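Local coordinates for protein intermedilysin (Streptococcus intermedius, PDB 5IMW) that probably lyses host cells by binding cholesterol-containing membranes, changing shape, inserting and assembling into an oligomeric pore, at residues A[373-385]-A[416-430]. Numbering follows the deposited sequence.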
loop_
_atom_site.group_PDB
_atom_site.type_symbol
_atom_site.label_atom_id
_atom_site.label_comp_id
_atom_site.label_asym_id
_atom_site.label_seq_id
_atom_site.Cartn_x
_atom_site.Cartn_y
_atom_site.Cartn_z
ATOM N N PHE A 373 -47.430 23.178 -23.196
ATOM C CA PHE A 373 -46.545 23.674 -24.238
ATOM C C PHE A 373 -45.967 22.510 -25.024
ATOM O O PHE A 373 -45.645 21.461 -24.457
ATOM C CB PHE A 373 -45.443 24.523 -23.608
ATOM C CG PHE A 373 -45.899 25.226 -22.371
ATOM C CD1 PHE A 373 -46.925 26.151 -22.441
ATOM C CD2 PHE A 373 -45.349 24.930 -21.137
ATOM C CE1 PHE A 373 -47.381 26.786 -21.318
ATOM C CE2 PHE A 373 -45.803 25.569 -20.003
ATOM C CZ PHE A 373 -46.828 26.492 -20.099
ATOM N N VAL A 374 -45.842 22.704 -26.334
ATOM C CA VAL A 374 -45.464 21.615 -27.225
ATOM C C VAL A 374 -43.998 21.283 -26.991
ATOM O O VAL A 374 -43.125 22.154 -27.089
ATOM C CB VAL A 374 -45.722 21.980 -28.693
ATOM C CG1 VAL A 374 -45.817 20.709 -29.541
ATOM C CG2 VAL A 374 -46.987 22.808 -28.842
ATOM N N ALA A 375 -43.723 20.023 -26.669
ATOM C CA ALA A 375 -42.370 19.547 -26.431
ATOM C C ALA A 375 -42.032 18.428 -27.405
ATOM O O ALA A 375 -42.894 17.631 -27.789
ATOM C CB ALA A 375 -42.198 19.045 -24.995
ATOM N N ARG A 376 -40.760 18.377 -27.797
ATOM C CA ARG A 376 -40.250 17.357 -28.705
ATOM C C ARG A 376 -38.937 16.832 -28.148
ATOM O O ARG A 376 -38.039 17.619 -27.831
ATOM C CB ARG A 376 -40.046 17.928 -30.113
ATOM C CG ARG A 376 -41.045 17.428 -31.150
ATOM C CD ARG A 376 -40.449 16.337 -32.022
ATOM N NE ARG A 376 -41.244 16.102 -33.226
ATOM C CZ ARG A 376 -41.171 16.836 -34.333
ATOM N NH1 ARG A 376 -40.343 17.871 -34.401
ATOM N NH2 ARG A 376 -41.935 16.537 -35.376
ATOM N N PHE A 377 -38.828 15.512 -28.020
ATOM C CA PHE A 377 -37.671 14.881 -27.403
ATOM C C PHE A 377 -36.821 14.177 -28.453
ATOM O O PHE A 377 -37.335 13.633 -29.435
ATOM C CB PHE A 377 -38.089 13.856 -26.342
ATOM C CG PHE A 377 -38.715 14.454 -25.109
ATOM C CD1 PHE A 377 -39.087 15.787 -25.056
ATOM C CD2 PHE A 377 -38.926 13.666 -23.991
ATOM C CE1 PHE A 377 -39.662 16.316 -23.913
ATOM C CE2 PHE A 377 -39.497 14.191 -22.848
ATOM C CZ PHE A 377 -39.863 15.518 -22.811
ATOM N N TYR A 378 -35.509 14.196 -28.233
ATOM C CA TYR A 378 -34.577 13.364 -28.979
ATOM C C TYR A 378 -33.593 12.746 -27.994
ATOM O O TYR A 378 -33.088 13.429 -27.098
ATOM C CB TYR A 378 -33.832 14.153 -30.059
ATOM C CG TYR A 378 -34.735 14.819 -31.076
ATOM C CD1 TYR A 378 -35.424 15.984 -30.766
ATOM C CD2 TYR A 378 -34.894 14.284 -32.350
ATOM C CE1 TYR A 378 -36.251 16.594 -31.689
ATOM C CE2 TYR A 378 -35.720 14.890 -33.282
ATOM C CZ TYR A 378 -36.395 16.045 -32.944
ATOM O OH TYR A 378 -37.219 16.657 -33.864
ATOM N N VAL A 379 -33.337 11.451 -28.158
ATOM C CA VAL A 379 -32.564 10.670 -27.193
ATOM C C VAL A 379 -31.847 9.556 -27.941
ATOM O O VAL A 379 -32.470 8.806 -28.699
ATOM C CB VAL A 379 -33.463 10.097 -26.079
ATOM C CG1 VAL A 379 -32.776 8.949 -25.353
ATOM C CG2 VAL A 379 -33.841 11.192 -25.085
ATOM N N TYR A 380 -30.540 9.443 -27.720
ATOM C CA TYR A 380 -29.724 8.440 -28.385
ATOM C C TYR A 380 -28.775 7.822 -27.369
ATOM O O TYR A 380 -28.545 8.369 -26.286
ATOM C CB TYR A 380 -28.924 9.037 -29.554
ATOM C CG TYR A 380 -29.613 10.181 -30.266
ATOM C CD1 TYR A 380 -29.604 11.464 -29.732
ATOM C CD2 TYR A 380 -30.255 9.985 -31.480
ATOM C CE1 TYR A 380 -30.226 12.514 -30.379
ATOM C CE2 TYR A 380 -30.878 11.030 -32.137
ATOM C CZ TYR A 380 -30.859 12.293 -31.580
ATOM O OH TYR A 380 -31.476 13.340 -32.225
ATOM N N TRP A 381 -28.222 6.672 -27.732
ATOM C CA TRP A 381 -27.265 5.970 -26.884
ATOM C C TRP A 381 -26.582 4.902 -27.733
ATOM O O TRP A 381 -26.818 4.796 -28.940
ATOM C CB TRP A 381 -27.951 5.366 -25.657
ATOM C CG TRP A 381 -28.834 4.200 -25.967
ATOM C CD1 TRP A 381 -28.466 2.887 -26.032
ATOM C CD2 TRP A 381 -30.239 4.236 -26.247
ATOM N NE1 TRP A 381 -29.552 2.104 -26.337
ATOM C CE2 TRP A 381 -30.653 2.907 -26.474
ATOM C CE3 TRP A 381 -31.186 5.261 -26.328
ATOM C CZ2 TRP A 381 -31.972 2.579 -26.778
ATOM C CZ3 TRP A 381 -32.494 4.933 -26.630
ATOM C CH2 TRP A 381 -32.875 3.603 -26.851
ATOM N N GLU A 382 -25.725 4.110 -27.088
ATOM C CA GLU A 382 -24.990 3.048 -27.757
ATOM C C GLU A 382 -25.000 1.805 -26.881
ATOM O O GLU A 382 -24.991 1.897 -25.651
ATOM C CB GLU A 382 -23.543 3.464 -28.058
ATOM C CG GLU A 382 -23.328 4.972 -28.127
ATOM C CD GLU A 382 -21.951 5.348 -28.646
ATOM O OE1 GLU A 382 -21.161 4.433 -28.965
ATOM O OE2 GLU A 382 -21.659 6.559 -28.733
ATOM N N GLU A 383 -25.017 0.639 -27.526
ATOM C CA GLU A 383 -25.091 -0.642 -26.835
ATOM C C GLU A 383 -23.931 -1.524 -27.271
ATOM O O GLU A 383 -23.668 -1.663 -28.470
ATOM C CB GLU A 383 -26.427 -1.338 -27.118
ATOM C CG GLU A 383 -27.637 -0.606 -26.548
ATOM C CD GLU A 383 -28.960 -1.196 -27.008
ATOM O OE1 GLU A 383 -28.944 -2.213 -27.734
ATOM O OE2 GLU A 383 -30.018 -0.641 -26.642
ATOM N N LEU A 384 -23.240 -2.118 -26.299
ATOM C CA LEU A 384 -22.136 -3.028 -26.575
ATOM C C LEU A 384 -22.666 -4.450 -26.710
ATOM O O LEU A 384 -23.599 -4.848 -26.005
ATOM C CB LEU A 384 -21.086 -2.970 -25.462
ATOM C CG LEU A 384 -20.541 -1.598 -25.062
ATOM C CD1 LEU A 384 -19.532 -1.769 -23.944
ATOM C CD2 LEU A 384 -19.916 -0.878 -26.248
ATOM N N GLY A 385 -22.062 -5.215 -27.616
ATOM C CA GLY A 385 -22.479 -6.579 -27.856
ATOM C C GLY A 385 -21.326 -7.396 -28.397
ATOM O O GLY A 385 -20.238 -6.878 -28.654
ATOM N N PHE A 416 -32.970 0.666 -19.746
ATOM C CA PHE A 416 -31.696 0.267 -20.324
ATOM C C PHE A 416 -31.070 -0.857 -19.510
ATOM O O PHE A 416 -31.240 -0.939 -18.291
ATOM C CB PHE A 416 -30.724 1.449 -20.371
ATOM C CG PHE A 416 -31.276 2.675 -21.038
ATOM C CD1 PHE A 416 -31.482 2.709 -22.407
ATOM C CD2 PHE A 416 -31.564 3.807 -20.294
ATOM C CE1 PHE A 416 -31.983 3.843 -23.017
ATOM C CE2 PHE A 416 -32.063 4.944 -20.900
ATOM C CZ PHE A 416 -32.272 4.963 -22.262
ATOM N N LYS A 417 -30.334 -1.724 -20.200
ATOM C CA LYS A 417 -29.548 -2.752 -19.541
ATOM C C LYS A 417 -28.135 -2.225 -19.283
ATOM O O LYS A 417 -27.807 -1.077 -19.592
ATOM C CB LYS A 417 -29.547 -4.032 -20.376
ATOM C CG LYS A 417 -30.414 -5.139 -19.793
ATOM C CD LYS A 417 -30.571 -6.303 -20.759
ATOM C CE LYS A 417 -31.352 -7.449 -20.133
ATOM N NZ LYS A 417 -31.124 -8.739 -20.842
ATOM N N GLY A 418 -27.281 -3.074 -18.703
ATOM C CA GLY A 418 -25.979 -2.624 -18.236
ATOM C C GLY A 418 -24.982 -2.311 -19.335
ATOM O O GLY A 418 -23.972 -1.651 -19.067
ATOM N N ASN A 419 -25.239 -2.759 -20.563
ATOM C CA ASN A 419 -24.304 -2.552 -21.672
ATOM C C ASN A 419 -24.701 -1.317 -22.483
ATOM O O ASN A 419 -24.991 -1.382 -23.675
ATOM C CB ASN A 419 -24.238 -3.795 -22.555
ATOM C CG ASN A 419 -25.578 -4.485 -22.699
ATOM O OD1 ASN A 419 -25.712 -5.670 -22.398
ATOM N ND2 ASN A 419 -26.585 -3.740 -23.140
ATOM N N VAL A 420 -24.694 -0.171 -21.807
ATOM C CA VAL A 420 -25.140 1.089 -22.392
ATOM C C VAL A 420 -24.203 2.201 -21.945
ATOM O O VAL A 420 -23.945 2.358 -20.747
ATOM C CB VAL A 420 -26.591 1.416 -21.991
ATOM C CG1 VAL A 420 -27.019 2.774 -22.541
ATOM C CG2 VAL A 420 -27.525 0.323 -22.480
ATOM N N ARG A 421 -23.711 2.985 -22.905
ATOM C CA ARG A 421 -22.856 4.125 -22.606
ATOM C C ARG A 421 -23.191 5.263 -23.562
ATOM O O ARG A 421 -23.869 5.075 -24.575
ATOM C CB ARG A 421 -21.358 3.745 -22.685
ATOM C CG ARG A 421 -20.586 4.172 -23.951
ATOM C CD ARG A 421 -19.079 4.166 -23.697
ATOM N NE ARG A 421 -18.568 2.854 -23.300
ATOM C CZ ARG A 421 -17.408 2.657 -22.674
ATOM N NH1 ARG A 421 -16.630 3.684 -22.356
ATOM N NH2 ARG A 421 -17.027 1.427 -22.355
ATOM N N ASN A 422 -22.713 6.459 -23.213
ATOM C CA ASN A 422 -22.874 7.651 -24.046
ATOM C C ASN A 422 -24.358 7.916 -24.329
ATOM O O ASN A 422 -24.805 7.962 -25.478
ATOM C CB ASN A 422 -22.072 7.525 -25.354
ATOM C CG ASN A 422 -20.584 7.821 -25.177
ATOM O OD1 ASN A 422 -20.201 8.889 -24.709
ATOM N ND2 ASN A 422 -19.742 6.872 -25.577
ATOM N N ILE A 423 -25.118 8.090 -23.249
ATOM C CA ILE A 423 -26.533 8.442 -23.344
ATOM C C ILE A 423 -26.658 9.950 -23.514
ATOM O O ILE A 423 -26.145 10.725 -22.698
ATOM C CB ILE A 423 -27.299 7.961 -22.103
ATOM C CG1 ILE A 423 -27.186 6.441 -21.968
ATOM C CG2 ILE A 423 -28.768 8.368 -22.191
ATOM C CD1 ILE A 423 -27.698 5.896 -20.658
ATOM N N ARG A 424 -27.356 10.368 -24.566
ATOM C CA ARG A 424 -27.530 11.775 -24.886
ATOM C C ARG A 424 -29.007 12.134 -24.808
ATOM O O ARG A 424 -29.878 11.321 -25.132
ATOM C CB ARG A 424 -26.991 12.094 -26.284
ATOM C CG ARG A 424 -25.551 11.651 -26.525
ATOM C CD ARG A 424 -25.284 11.505 -28.011
ATOM N NE ARG A 424 -25.740 12.675 -28.755
ATOM C CZ ARG A 424 -25.955 12.695 -30.067
ATOM N NH1 ARG A 424 -25.761 11.604 -30.797
ATOM N NH2 ARG A 424 -26.370 13.810 -30.651
ATOM N N VAL A 425 -29.285 13.362 -24.374
ATOM C CA VAL A 425 -30.648 13.847 -24.206
ATOM C C VAL A 425 -30.757 15.206 -24.880
ATOM O O VAL A 425 -30.209 16.197 -24.380
ATOM C CB VAL A 425 -31.046 13.950 -22.728
ATOM C CG1 VAL A 425 -32.464 14.483 -22.594
ATOM C CG2 VAL A 425 -30.920 12.596 -22.048
ATOM N N LYS A 426 -31.469 15.259 -26.000
ATOM C CA LYS A 426 -31.903 16.517 -26.587
ATOM C C LYS A 426 -33.380 16.696 -26.270
ATOM O O LYS A 426 -34.149 15.731 -26.302
ATOM C CB LYS A 426 -31.693 16.538 -28.103
ATOM C CG LYS A 426 -31.386 17.915 -28.680
ATOM C CD LYS A 426 -31.900 18.056 -30.116
ATOM C CE LYS A 426 -31.042 17.293 -31.116
ATOM N NZ LYS A 426 -31.802 16.231 -31.833
ATOM N N VAL A 427 -33.774 17.929 -25.970
ATOM C CA VAL A 427 -35.158 18.222 -25.604
ATOM C C VAL A 427 -35.457 19.662 -25.990
ATOM O O VAL A 427 -34.720 20.579 -25.616
ATOM C CB VAL A 427 -35.416 17.975 -24.101
ATOM C CG1 VAL A 427 -34.493 18.804 -23.248
ATOM C CG2 VAL A 427 -36.878 18.231 -23.739
ATOM N N LEU A 428 -36.531 19.859 -26.752
ATOM C CA LEU A 428 -36.887 21.183 -27.236
ATOM C C LEU A 428 -38.401 21.337 -27.215
ATOM O O LEU A 428 -39.150 20.358 -27.268
ATOM C CB LEU A 428 -36.350 21.440 -28.653
ATOM C CG LEU A 428 -35.288 20.488 -29.208
ATOM C CD1 LEU A 428 -35.930 19.226 -29.754
ATOM C CD2 LEU A 428 -34.457 21.176 -30.283
ATOM N N GLY A 429 -38.843 22.590 -27.131
ATOM C CA GLY A 429 -40.259 22.903 -27.123
ATOM C C GLY A 429 -40.657 23.881 -28.208
ATOM O O GLY A 429 -40.175 23.792 -29.342
ATOM N N ALA A 430 -41.544 24.816 -27.876
ATOM C CA ALA A 430 -42.001 25.820 -28.825
ATOM C C ALA A 430 -42.251 27.123 -28.082
ATOM O O ALA A 430 -42.807 27.121 -26.980
ATOM C CB ALA A 430 -43.273 25.371 -29.552
#
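Phe416 turns its edge onto Trp381 in a T-shaped stack. The planes of Phe416 and the six-membered Trp381 ring are 69° apart, and Phe416 CE1 points at the centre of one indole face, 3.5 Å above its plane. With CG between the backbone N and carbonyl carbon (chi1 71°), the Trp381 indole is placed against both Phe416 and Val420, whose CG1 is 3.8 Å from Trp381 CD1. Trp381 NE1 donates in the ring plane to Glu383 OE2 (2.8 Å), which fixes the indole's rotation. Farther along, on the buried face, Phe377 and Val427 point the same way side by side, and Val379 meets Val425. Strands 375-385 and 420-429 are antiparallel neighbours in the four-stranded sheet of the C-terminal beta sandwich. Strand 392-406 pairs with the other edge of 375-385. Phe377 and Phe416 also touch strand 365-369 of the other sheet. Asn422 and Ile423 together face Trp381 in a beta bulge, Asn422 with a left-handed backbone, and the register shifts by one between Tyr380-Arg424 and Glu382-Arg421. The other face is more open and polar. There Lys426 NZ donates to Tyr380 OH (2.9 Å) and makes an off-centre cation-pi contact with Tyr378, 3.9 Å from the ring centroid. Bends at chi3 and chi4 bring the ammonium to both tyrosines. The exposed Arg424 turns one guanidinium face to Tyr380 CD1, 3.9 Å from Arg424 CZ; the two planes are 20° apart.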